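Local structure of Mlr3007 protein (Mesorhizobium loti, 3QQM) at residues A[157-171]-A[190-204]. The protein probably catalyses the pyridoxal 5'-phosphate-dependent transfer of amino groups from leucine, isoleucine and valine to 2-oxoglutarate. Sequence-based numbering, arbitrary orientation.
Sequences VFADFGDGVLATPRL and AEEAIYSYDDLKSAK
The phenol of Tyr-195 reaches into the neighbouring backbone: OH donates to Ala-167 O at 2.8 Å, from above the carbonyl plane, while Ala-159 N grips the same oxygen from the opposite face. That oxygen thus ties the hairpin pairing of strands 156-160 and 166-169 to the second segment. Tyr-195 holds CG between its backbone N and carbonyl carbon (chi1 50°), which brings the ring in against 157-171. Phe-161 turns an edge toward one face of it, an offset edge-to-face pair with planes at 72°, and Pro-169 CD comes within 3.3 Å of Tyr-195 OH. Were Tyr-195 cut back to an alanine, Ala-167 O would probably lose one of its two bonds and Phe-161 its aromatic mate. Ala-159 CB, which also touches the phenol, packs on Leu-200 CD2 at 3.6 Å.

Strands 166-169 and 190-193 pair in parallel, Thr-168 using both backbone groups: its N gives a nearly straight bond to Glu-191 O (2.9 Å, 169°), its O accepts from Ala-193 N. At the far end Glu-192 OE2 takes Leu-171 N from above the carboxylate plane and also salt-bridges Arg-181 on helix 179-186. Strand 166-169, that helix and strand 190-193 make a beta-alpha-beta unit within the class-IV aminotransferase fold.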
ATOM      1  N   VAL A 157       7.743  -3.644   1.253  1.00 12.91           N
ATOM      2  CA  VAL A 157       8.669  -4.481   2.021  1.00 13.02           C
ATOM      3  C   VAL A 157       9.871  -3.693   2.498  1.00 13.59           C
ATOM      4  O   VAL A 157      10.379  -2.844   1.791  1.00 13.46           O
ATOM      5  CB  VAL A 157       9.163  -5.659   1.146  1.00 13.31           C
ATOM      6  CG1 VAL A 157      10.148  -6.557   1.924  1.00 12.51           C
ATOM      7  CG2 VAL A 157       7.979  -6.461   0.633  1.00 11.54           C
ATOM      8  N   PHE A 158      10.333  -4.000   3.704  1.00 14.26           N
ATOM      9  CA  PHE A 158      11.465  -3.310   4.307  1.00 14.78           C
ATOM     10  C   PHE A 158      12.304  -4.352   5.005  1.00 15.73           C
ATOM     11  O   PHE A 158      11.823  -5.041   5.934  1.00 15.96           O
ATOM     12  CB  PHE A 158      10.977  -2.265   5.299  1.00 14.72           C
ATOM     13  CG  PHE A 158      10.045  -1.255   4.693  1.00 13.33           C
ATOM     14  CD1 PHE A 158       8.688  -1.490   4.654  1.00 12.98           C
ATOM     15  CD2 PHE A 158      10.529  -0.077   4.174  1.00 13.04           C
ATOM     16  CE1 PHE A 158       7.835  -0.586   4.104  1.00 12.82           C
ATOM     17  CE2 PHE A 158       9.697   0.824   3.602  1.00 12.53           C
ATOM     18  CZ  PHE A 158       8.328   0.580   3.571  1.00 13.09           C
ATOM     19  N   ALA A 159      13.555  -4.476   4.552  1.00 16.13           N
ATOM     20  CA  ALA A 159      14.464  -5.476   5.066  1.00 16.80           C
ATOM     21  C   ALA A 159      15.731  -4.858   5.633  1.00 17.49           C
ATOM     22  O   ALA A 159      16.387  -4.031   4.988  1.00 17.65           O
ATOM     23  CB  ALA A 159      14.794  -6.474   3.966  1.00 16.15           C
ATOM     24  N   ASP A 160      16.069  -5.284   6.844  1.00 18.43           N
ATOM     25  CA  ASP A 160      17.250  -4.821   7.553  1.00 19.29           C
ATOM     26  C   ASP A 160      18.280  -5.916   7.479  1.00 20.18           C
ATOM     27  O   ASP A 160      18.138  -6.948   8.141  1.00 20.33           O
ATOM     28  CB  ASP A 160      16.876  -4.549   8.996  1.00 19.82           C
ATOM     29  CG  ASP A 160      18.042  -4.008   9.835  1.00 20.54           C
ATOM     30  OD1 ASP A 160      19.234  -4.071   9.415  1.00 20.99           O
ATOM     31  OD2 ASP A 160      17.731  -3.501  10.923  1.00 19.75           O
ATOM     32  N   PHE A 161      19.319  -5.711   6.669  1.00 20.92           N
ATOM     33  CA  PHE A 161      20.361  -6.750   6.510  1.00 21.80           C
ATOM     34  C   PHE A 161      21.438  -6.689   7.572  1.00 22.88           C
ATOM     35  O   PHE A 161      22.474  -7.343   7.438  1.00 23.50           O
ATOM     36  CB  PHE A 161      20.959  -6.729   5.105  1.00 21.40           C
ATOM     37  CG  PHE A 161      19.959  -7.086   4.036  1.00 21.65           C
ATOM     38  CD1 PHE A 161      19.634  -8.427   3.790  1.00 21.67           C
ATOM     39  CD2 PHE A 161      19.325  -6.099   3.291  1.00 20.87           C
ATOM     40  CE1 PHE A 161      18.707  -8.765   2.829  1.00 21.24           C
ATOM     41  CE2 PHE A 161      18.390  -6.443   2.308  1.00 21.22           C
ATOM     42  CZ  PHE A 161      18.078  -7.770   2.080  1.00 20.69           C
ATOM     43  N   GLY A 162      21.194  -5.896   8.618  1.00 23.30           N
ATOM     44  CA  GLY A 162      22.119  -5.792   9.742  1.00 24.28           C
ATOM     45  C   GLY A 162      22.538  -4.398  10.163  1.00 24.66           C
ATOM     46  O   GLY A 162      22.784  -4.159  11.336  1.00 25.63           O
ATOM     47  N   ASP A 163      22.614  -3.475   9.221  1.00 24.29           N
ATOM     48  CA  ASP A 163      23.103  -2.133   9.517  1.00 24.73           C
ATOM     49  C   ASP A 163      22.050  -1.144  10.032  1.00 24.44           C
ATOM     50  O   ASP A 163      22.366   0.008  10.262  1.00 25.23           O
ATOM     51  CB  ASP A 163      23.772  -1.562   8.263  1.00 24.82           C
ATOM     52  CG  ASP A 163      22.815  -1.443   7.098  1.00 24.25           C
ATOM     53  OD1 ASP A 163      21.618  -1.716   7.280  1.00 24.35           O
ATOM     54  OD2 ASP A 163      23.257  -1.071   5.994  1.00 25.97           O
ATOM     55  N   GLY A 164      20.806  -1.580  10.192  1.00 23.49           N
ATOM     56  CA  GLY A 164      19.766  -0.696  10.683  1.00 23.05           C
ATOM     57  C   GLY A 164      18.981   0.058   9.609  1.00 21.80           C
ATOM     58  O   GLY A 164      17.993   0.707   9.913  1.00 21.01           O
ATOM     59  N   VAL A 165      19.434  -0.015   8.360  1.00 20.94           N
ATOM     60  CA  VAL A 165      18.746   0.654   7.278  1.00 19.83           C
ATOM     61  C   VAL A 165      17.660  -0.275   6.732  1.00 18.87           C
ATOM     62  O   VAL A 165      17.884  -1.468   6.612  1.00 18.99           O
ATOM     63  CB  VAL A 165      19.721   1.064   6.162  1.00 19.90           C
ATOM     64  CG1 VAL A 165      18.958   1.569   4.944  1.00 19.68           C
ATOM     65  CG2 VAL A 165      20.689   2.122   6.674  1.00 19.72           C
ATOM     66  N   LEU A 166      16.472   0.272   6.480  1.00 17.71           N
ATOM     67  CA  LEU A 166      15.360  -0.493   5.938  1.00 17.06           C
ATOM     68  C   LEU A 166      15.445  -0.495   4.392  1.00 16.48           C
ATOM     69  O   LEU A 166      15.057   0.461   3.729  1.00 16.31           O
ATOM     70  CB  LEU A 166      14.031   0.080   6.444  1.00 16.69           C
ATOM     71  CG  LEU A 166      13.842  -0.034   7.996  1.00 17.72           C
ATOM     72  CD1 LEU A 166      12.687   0.858   8.487  1.00 17.64           C
ATOM     73  CD2 LEU A 166      13.653  -1.470   8.488  1.00 15.91           C
ATOM     74  N   ALA A 167      16.013  -1.560   3.842  1.00 16.37           N
ATOM     75  CA  ALA A 167      16.186  -1.709   2.396  1.00 15.89           C
ATOM     76  C   ALA A 167      14.840  -2.073   1.828  1.00 14.98           C
ATOM     77  O   ALA A 167      14.242  -3.038   2.263  1.00 15.40           O
ATOM     78  CB  ALA A 167      17.245  -2.795   2.077  1.00 15.73           C
ATOM     79  N   THR A 168      14.350  -1.263   0.900  1.00 14.39           N
ATOM     80  CA  THR A 168      13.046  -1.459   0.282  1.00 13.87           C
ATOM     81  C   THR A 168      13.230  -1.486  -1.238  1.00 14.02           C
ATOM     82  O   THR A 168      14.057  -0.729  -1.766  1.00 13.58           O
ATOM     83  CB  THR A 168      12.085  -0.319   0.697  1.00 13.94           C
ATOM     84  OG1 THR A 168      10.744  -0.683   0.386  1.00 13.54           O
ATOM     85  CG2 THR A 168      12.446   1.021   0.010  1.00 12.52           C
ATOM     86  N   PRO A 169      12.482  -2.359  -1.948  1.00 14.29           N
ATOM     87  CA  PRO A 169      12.663  -2.457  -3.379  1.00 14.75           C
ATOM     88  C   PRO A 169      12.584  -1.115  -4.142  1.00 15.15           C
ATOM     89  O   PRO A 169      11.688  -0.297  -3.905  1.00 15.06           O
ATOM     90  CB  PRO A 169      11.546  -3.400  -3.792  1.00 14.54           C
ATOM     91  CG  PRO A 169      11.384  -4.277  -2.657  1.00 14.19           C
ATOM     92  CD  PRO A 169      11.532  -3.383  -1.478  1.00 14.43           C
ATOM     93  N   ARG A 170      13.532  -0.937  -5.058  1.00 15.88           N
ATOM     94  CA  ARG A 170      13.625   0.252  -5.896  1.00 16.45           C
ATOM     95  C   ARG A 170      12.404   0.291  -6.773  1.00 16.05           C
ATOM     96  O   ARG A 170      11.967  -0.727  -7.277  1.00 15.58           O
ATOM     97  CB  ARG A 170      14.914   0.213  -6.724  1.00 17.01           C
ATOM     98  CG  ARG A 170      15.367   1.546  -7.210  1.00 18.91           C
ATOM     99  CD  ARG A 170      16.791   1.504  -7.763  1.00 20.87           C
ATOM    100  NE  ARG A 170      16.854   0.902  -9.085  1.00 22.37           N
ATOM    101  CZ  ARG A 170      17.983   0.668  -9.752  1.00 24.13           C
ATOM    102  NH1 ARG A 170      19.165   0.900  -9.194  1.00 24.33           N
ATOM    103  NH2 ARG A 170      17.925   0.153 -10.968  1.00 24.58           N
ATOM    104  N   LEU A 171      11.879   1.488  -6.977  1.00 16.33           N
ATOM    105  CA  LEU A 171      10.649   1.692  -7.714  1.00 16.27           C
ATOM    106  C   LEU A 171      10.620   1.071  -9.136  1.00 16.69           C
ATOM    107  O   LEU A 171       9.583   0.504  -9.540  1.00 16.41           O
ATOM    108  CB  LEU A 171      10.342   3.181  -7.786  1.00 16.41           C
ATOM    109  CG  LEU A 171       8.898   3.503  -8.147  1.00 17.17           C
ATOM    110  CD1 LEU A 171       7.945   2.893  -7.084  1.00 16.25           C
ATOM    111  CD2 LEU A 171       8.724   5.033  -8.274  1.00 18.23           C
ATOM    112  N   ALA A 190      14.664   4.426   5.345  1.00 19.71           N
ATOM    113  CA  ALA A 190      14.640   3.399   4.339  1.00 19.43           C
ATOM    114  C   ALA A 190      15.520   3.839   3.160  1.00 19.65           C
ATOM    115  O   ALA A 190      15.765   5.038   2.974  1.00 19.93           O
ATOM    116  CB  ALA A 190      13.217   3.154   3.884  1.00 18.75           C
ATOM    117  N   GLU A 191      16.015   2.869   2.399  1.00 19.48           N
ATOM    118  CA  GLU A 191      16.826   3.128   1.215  1.00 20.11           C
ATOM    119  C   GLU A 191      16.410   2.169   0.125  1.00 19.41           C
ATOM    120  O   GLU A 191      16.002   1.051   0.400  1.00 18.57           O
ATOM    121  CB  GLU A 191      18.311   2.957   1.479  1.00 21.10           C
ATOM    122  CG  GLU A 191      18.928   4.074   2.293  1.00 23.92           C
ATOM    123  CD  GLU A 191      20.379   3.813   2.657  1.00 27.64           C
ATOM    124  OE1 GLU A 191      20.963   2.811   2.148  1.00 29.50           O
ATOM    125  OE2 GLU A 191      20.939   4.621   3.464  1.00 30.70           O
ATOM    126  N   GLU A 192      16.498   2.629  -1.112  1.00 19.15           N
ATOM    127  CA  GLU A 192      16.141   1.796  -2.225  1.00 18.95           C
ATOM    128  C   GLU A 192      17.178   0.697  -2.435  1.00 18.88           C
ATOM    129  O   GLU A 192      18.376   0.873  -2.166  1.00 19.32           O
ATOM    130  CB  GLU A 192      15.892   2.616  -3.497  1.00 18.94           C
ATOM    131  CG  GLU A 192      14.524   3.349  -3.460  1.00 19.22           C
ATOM    132  CD  GLU A 192      14.155   3.962  -4.794  1.00 19.42           C
ATOM    133  OE1 GLU A 192      15.034   4.607  -5.374  1.00 20.46           O
ATOM    134  OE2 GLU A 192      12.985   3.795  -5.252  1.00 18.94           O
ATOM    135  N   ALA A 193      16.696  -0.458  -2.852  1.00 18.23           N
ATOM    136  CA  ALA A 193      17.574  -1.598  -3.073  1.00 18.41           C
ATOM    137  C   ALA A 193      16.872  -2.649  -3.921  1.00 17.72           C
ATOM    138  O   ALA A 193      15.723  -2.517  -4.229  1.00 16.94           O
ATOM    139  CB  ALA A 193      18.040  -2.192  -1.715  1.00 18.18           C
ATOM    140  N   ILE A 194      17.617  -3.673  -4.305  1.00 18.40           N
ATOM    141  CA  ILE A 194      17.114  -4.758  -5.128  1.00 18.24           C
ATOM    142  C   ILE A 194      17.484  -6.074  -4.454  1.00 18.33           C
ATOM    143  O   ILE A 194      18.623  -6.276  -4.035  1.00 18.33           O
ATOM    144  CB  ILE A 194      17.743  -4.725  -6.511  1.00 18.53           C
ATOM    145  CG1 ILE A 194      17.535  -3.358  -7.160  1.00 19.25           C
ATOM    146  CG2 ILE A 194      17.157  -5.810  -7.389  1.00 18.05           C
ATOM    147  CD1 ILE A 194      18.318  -3.188  -8.496  1.00 20.12           C
ATOM    148  N   TYR A 195      16.516  -6.959  -4.328  1.00 18.10           N
ATOM    149  CA  TYR A 195      16.766  -8.253  -3.717  1.00 18.58           C
ATOM    150  C   TYR A 195      15.673  -9.270  -4.057  1.00 18.69           C
ATOM    151  O   TYR A 195      14.559  -8.909  -4.408  1.00 18.27           O
ATOM    152  CB  TYR A 195      16.969  -8.118  -2.190  1.00 18.63           C
ATOM    153  CG  TYR A 195      15.911  -7.317  -1.439  1.00 18.02           C
ATOM    154  CD1 TYR A 195      14.652  -7.837  -1.183  1.00 17.89           C
ATOM    155  CD2 TYR A 195      16.211  -6.091  -0.901  1.00 18.26           C
ATOM    156  CE1 TYR A 195      13.705  -7.103  -0.458  1.00 17.02           C
ATOM    157  CE2 TYR A 195      15.281  -5.374  -0.141  1.00 17.31           C
ATOM    158  CZ  TYR A 195      14.039  -5.871   0.056  1.00 16.80           C
ATOM    159  OH  TYR A 195      13.133  -5.120   0.779  1.00 15.76           O
ATOM    160  N   SER A 196      16.036 -10.539  -3.965  1.00 19.40           N
ATOM    161  CA  SER A 196      15.151 -11.651  -4.247  1.00 19.81           C
ATOM    162  C   SER A 196      14.580 -12.224  -2.973  1.00 20.42           C
ATOM    163  O   SER A 196      14.962 -11.824  -1.885  1.00 20.43           O
ATOM    164  CB  SER A 196      15.941 -12.770  -4.908  1.00 20.18           C
ATOM    165  OG  SER A 196      16.862 -13.282  -3.992  1.00 19.86           O
ATOM    166  N   TYR A 197      13.702 -13.215  -3.110  1.00 21.39           N
ATOM    167  CA  TYR A 197      13.109 -13.855  -1.953  1.00 22.18           C
ATOM    168  C   TYR A 197      14.187 -14.515  -1.152  1.00 22.58           C
ATOM    169  O   TYR A 197      14.224 -14.399   0.069  1.00 22.68           O
ATOM    170  CB  TYR A 197      12.083 -14.913  -2.354  1.00 22.76           C
ATOM    171  CG  TYR A 197      11.201 -15.320  -1.207  1.00 23.94           C
ATOM    172  CD1 TYR A 197      10.291 -14.412  -0.692  1.00 25.71           C
ATOM    173  CD2 TYR A 197      11.223 -16.613  -0.673  1.00 26.33           C
ATOM    174  CE1 TYR A 197       9.444 -14.734   0.352  1.00 27.13           C
ATOM    175  CE2 TYR A 197      10.352 -16.973   0.392  1.00 26.71           C
ATOM    176  CZ  TYR A 197       9.465 -16.011   0.889  1.00 28.22           C
ATOM    177  OH  TYR A 197       8.577 -16.229   1.928  1.00 30.74           O
ATOM    178  N   ASP A 198      15.090 -15.173  -1.849  1.00 23.16           N
ATOM    179  CA  ASP A 198      16.169 -15.896  -1.190  1.00 24.26           C
ATOM    180  C   ASP A 198      17.098 -14.961  -0.381  1.00 24.00           C
ATOM    181  O   ASP A 198      17.526 -15.318   0.704  1.00 24.22           O
ATOM    182  CB  ASP A 198      16.961 -16.692  -2.216  1.00 25.05           C
ATOM    183  CG  ASP A 198      17.897 -17.655  -1.573  1.00 27.09           C
ATOM    184  OD1 ASP A 198      17.441 -18.719  -1.085  1.00 28.55           O
ATOM    185  OD2 ASP A 198      19.096 -17.349  -1.572  1.00 29.27           O
ATOM    186  N   ASP A 199      17.411 -13.779  -0.922  1.00 23.53           N
ATOM    187  CA  ASP A 199      18.221 -12.784  -0.195  1.00 23.86           C
ATOM    188  C   ASP A 199      17.569 -12.405   1.134  1.00 23.97           C
ATOM    189  O   ASP A 199      18.257 -12.182   2.103  1.00 24.17           O
ATOM    190  CB  ASP A 199      18.382 -11.487  -1.011  1.00 23.46           C
ATOM    191  CG  ASP A 199      19.199 -11.674  -2.260  1.00 23.26           C
ATOM    192  OD1 ASP A 199      20.078 -12.571  -2.249  1.00 22.99           O
ATOM    193  OD2 ASP A 199      18.987 -10.895  -3.232  1.00 20.90           O
ATOM    194  N   LEU A 200      16.236 -12.283   1.147  1.00 23.76           N
ATOM    195  CA  LEU A 200      15.492 -11.941   2.363  1.00 24.00           C
ATOM    196  C   LEU A 200      15.728 -12.903   3.504  1.00 25.15           C
ATOM    197  O   LEU A 200      15.598 -12.533   4.658  1.00 25.20           O
ATOM    198  CB  LEU A 200      13.992 -11.871   2.093  1.00 23.45           C
ATOM    199  CG  LEU A 200      13.512 -10.647   1.335  1.00 23.13           C
ATOM    200  CD1 LEU A 200      12.019 -10.691   1.134  1.00 22.65           C
ATOM    201  CD2 LEU A 200      13.907  -9.375   2.088  1.00 22.15           C
ATOM    202  N   LYS A 201      16.042 -14.151   3.187  1.00 26.24           N
ATOM    203  CA  LYS A 201      16.307 -15.130   4.221  1.00 27.51           C
ATOM    204  C   LYS A 201      17.504 -14.686   5.067  1.00 27.72           C
ATOM    205  O   LYS A 201      17.678 -15.166   6.180  1.00 28.55           O
ATOM    206  CB  LYS A 201      16.579 -16.517   3.612  1.00 28.36           C
ATOM    207  CG  LYS A 201      15.343 -17.273   3.036  1.00 30.01           C
ATOM    208  CD  LYS A 201      14.407 -17.745   4.199  1.00 33.02           C
ATOM    209  CE  LYS A 201      13.374 -18.813   3.793  1.00 33.99           C
ATOM    210  NZ  LYS A 201      12.716 -19.375   5.044  1.00 35.11           N
ATOM    211  N   SER A 202      18.345 -13.792   4.537  1.00 27.05           N
ATOM    212  CA  SER A 202      19.524 -13.329   5.298  1.00 27.26           C
ATOM    213  C   SER A 202      19.272 -12.004   6.020  1.00 26.36           C
ATOM    214  O   SER A 202      20.186 -11.408   6.568  1.00 26.69           O
ATOM    215  CB  SER A 202      20.759 -13.220   4.388  1.00 27.37           C
ATOM    216  OG  SER A 202      20.634 -12.151   3.471  1.00 26.74           O
ATOM    217  N   ALA A 203      18.032 -11.540   6.018  1.00 25.42           N
ATOM    218  CA  ALA A 203      17.699 -10.300   6.707  1.00 24.95           C
ATOM    219  C   ALA A 203      17.675 -10.525   8.219  1.00 25.53           C
ATOM    220  O   ALA A 203      17.123 -11.506   8.698  1.00 25.61           O
ATOM    221  CB  ALA A 203      16.375  -9.780   6.240  1.00 24.22           C
ATOM    222  N   LYS A 204      18.300  -9.618   8.964  1.00 25.78           N
ATOM    223  CA  LYS A 204      18.321  -9.698  10.419  1.00 26.51           C
ATOM    224  C   LYS A 204      16.959  -9.274  10.985  1.00 25.67           C
ATOM    225  O   LYS A 204      16.573  -9.689  12.074  1.00 26.54           O
ATOM    226  CB  LYS A 204      19.397  -8.786  10.982  1.00 27.24           C
ATOM    227  CG  LYS A 204      20.787  -9.106  10.567  1.00 29.15           C
ATOM    228  CD  LYS A 204      21.241 -10.420  11.157  1.00 32.14           C
ATOM    229  CE  LYS A 204      22.663 -10.729  10.757  1.00 33.93           C
ATOM    230  NZ  LYS A 204      23.134 -12.027  11.349  1.00 36.26           N
TER